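Local coordinates for Mll8193 protein (Mesorhizobium loti, PDB 3FH1) that is of unknown function but has an NTF2-like, SnoaL-type fold, which in relatives often binds small molecules, at residues Cys46-Thr51 against Gln68-Ile73. Sequence-based numbering, arbitrary orientation. Where two conformers were deposited one is given.
Sequences CVIENT and QLWSAI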
# COMPACT_ATOMS: atom_id res chain seq x y z
N CYS A 46 -6.80 -15.23 10.14
CA CYS A 46 -6.39 -14.30 9.04
C CYS A 46 -7.58 -13.49 8.48
O CYS A 46 -8.65 -14.05 8.33
CB CYS A 46 -5.76 -15.06 7.92
SG CYS A 46 -4.94 -14.02 6.68
N VAL A 47 -7.36 -12.21 8.20
CA VAL A 47 -8.36 -11.36 7.57
C VAL A 47 -7.78 -10.79 6.27
O VAL A 47 -6.66 -10.26 6.28
CB VAL A 47 -8.76 -10.21 8.49
CG1 VAL A 47 -9.69 -9.18 7.80
CG2 VAL A 47 -9.46 -10.78 9.73
N ILE A 48 -8.56 -10.84 5.20
CA ILE A 48 -8.25 -10.13 3.97
C ILE A 48 -9.26 -8.95 3.88
O ILE A 48 -10.47 -9.12 4.05
CB ILE A 48 -8.43 -11.04 2.75
CG1 ILE A 48 -7.37 -12.13 2.77
CG2 ILE A 48 -8.35 -10.21 1.43
CD1 ILE A 48 -7.67 -13.23 1.71
N GLU A 49 -8.73 -7.76 3.56
CA GLU A 49 -9.57 -6.60 3.21
C GLU A 49 -9.33 -6.49 1.72
O GLU A 49 -8.28 -6.05 1.27
CB GLU A 49 -9.18 -5.37 3.98
CG GLU A 49 -9.45 -5.54 5.48
CD GLU A 49 -9.25 -4.29 6.29
OE1 GLU A 49 -8.80 -3.25 5.76
OE2 GLU A 49 -9.54 -4.38 7.52
N ASN A 50 -10.27 -6.98 0.92
CA ASN A 50 -10.03 -7.07 -0.53
C ASN A 50 -10.13 -5.69 -1.19
O ASN A 50 -10.63 -4.71 -0.64
CB ASN A 50 -10.98 -8.08 -1.20
CG ASN A 50 -10.43 -8.68 -2.56
OD1 ASN A 50 -9.28 -8.51 -2.97
ND2 ASN A 50 -11.33 -9.40 -3.24
N THR A 51 -9.70 -5.68 -2.44
CA THR A 51 -9.51 -4.46 -3.25
C THR A 51 -10.79 -3.77 -3.61
O THR A 51 -10.77 -2.57 -3.91
CB THR A 51 -8.80 -4.79 -4.56
OG1 THR A 51 -9.56 -5.80 -5.26
CG2 THR A 51 -7.36 -5.28 -4.37
N GLN A 68 -9.95 -19.94 0.32
CA GLN A 68 -10.87 -20.08 -0.80
C GLN A 68 -10.68 -18.92 -1.78
O GLN A 68 -10.68 -19.15 -3.00
CB GLN A 68 -12.30 -20.13 -0.32
CG GLN A 68 -13.32 -20.42 -1.41
CD GLN A 68 -14.71 -20.71 -0.79
OE1 GLN A 68 -14.84 -21.49 0.18
NE2 GLN A 68 -15.73 -20.07 -1.34
N LEU A 69 -10.57 -17.70 -1.27
CA LEU A 69 -10.48 -16.53 -2.12
C LEU A 69 -9.18 -16.54 -2.91
O LEU A 69 -9.17 -16.42 -4.12
CB LEU A 69 -10.61 -15.23 -1.35
CG LEU A 69 -10.44 -13.89 -2.15
CD1 LEU A 69 -11.56 -13.71 -3.08
CD2 LEU A 69 -10.30 -12.70 -1.23
N TRP A 70 -8.07 -16.69 -2.21
CA TRP A 70 -6.80 -16.70 -2.89
C TRP A 70 -6.64 -17.87 -3.88
O TRP A 70 -6.02 -17.73 -4.93
CB TRP A 70 -5.69 -16.67 -1.89
CG TRP A 70 -5.40 -15.29 -1.38
CD1 TRP A 70 -5.40 -14.13 -2.11
CD2 TRP A 70 -4.97 -14.94 -0.06
NE1 TRP A 70 -4.99 -13.07 -1.31
CE2 TRP A 70 -4.67 -13.57 -0.08
CE3 TRP A 70 -4.75 -15.66 1.12
CZ2 TRP A 70 -4.24 -12.90 1.06
CZ3 TRP A 70 -4.34 -15.01 2.22
CH2 TRP A 70 -4.09 -13.62 2.20
N SER A 71 -7.18 -19.04 -3.54
CA SER A 71 -7.14 -20.22 -4.44
C SER A 71 -7.86 -19.95 -5.75
O SER A 71 -7.42 -20.35 -6.84
CB SER A 71 -7.75 -21.44 -3.74
OG SER A 71 -6.99 -21.80 -2.60
N ALA A 72 -9.01 -19.30 -5.66
CA ALA A 72 -9.79 -19.00 -6.84
C ALA A 72 -9.00 -18.01 -7.70
O ALA A 72 -8.98 -18.11 -8.92
CB ALA A 72 -11.14 -18.42 -6.45
N ILE A 73 -8.44 -16.99 -7.05
CA ILE A 73 -7.66 -15.95 -7.74
C ILE A 73 -6.50 -16.59 -8.47
O ILE A 73 -6.28 -16.30 -9.65
CB ILE A 73 -7.19 -14.81 -6.81
CG1 ILE A 73 -8.42 -13.99 -6.38
CG2 ILE A 73 -6.13 -13.90 -7.54
CD1 ILE A 73 -8.14 -13.04 -5.22
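Ile-48 meets Trp-70 and Leu-69 in an apolar helix-on-sheet contact between strand 46-49 and helix 63-75, which packs on the sheet. The main evidence is a CH-pi interaction: Ile-48 CD1 sits 3.4 Å from the centroid of the Trp-70 six-membered ring and only 8° off its normal, hence squarely over one face. Ile-48 CG1 follows, 3.6 Å from Trp-70 CH2. With Trp-70 CG anti to its carbonyl carbon (chi1 -82°), the indole is turned so that one face of its six-membered ring meets the Ile-48 methyl. On the same methyl, Leu-69 CD2 closes at 4.0 Å from Ile-48 CD1. This packing belongs to the NTF2-like (SnoaL-like) fold, a curved mixed sheet covered by helices; in relatives the cone between them commonly forms the pocket. Trp-70 NE1 and Asn-50 OD1 each hydrogen-bond an unidentified molecule, probably from the crystallisation liquor, and so line the site where it sits. In the conformer given, Asn-50 OD1 also accepts from Thr-51 N at 2.9 Å, the donor lying 49° out of the carbonyl plane. Replacing Trp-70 by an alanine would probably open a gap over Ile-48 CD1 and cost the bound molecule its indole N-H donor. Phe-26 and Phe-30 each meet the Trp-70 ring edge-to-face.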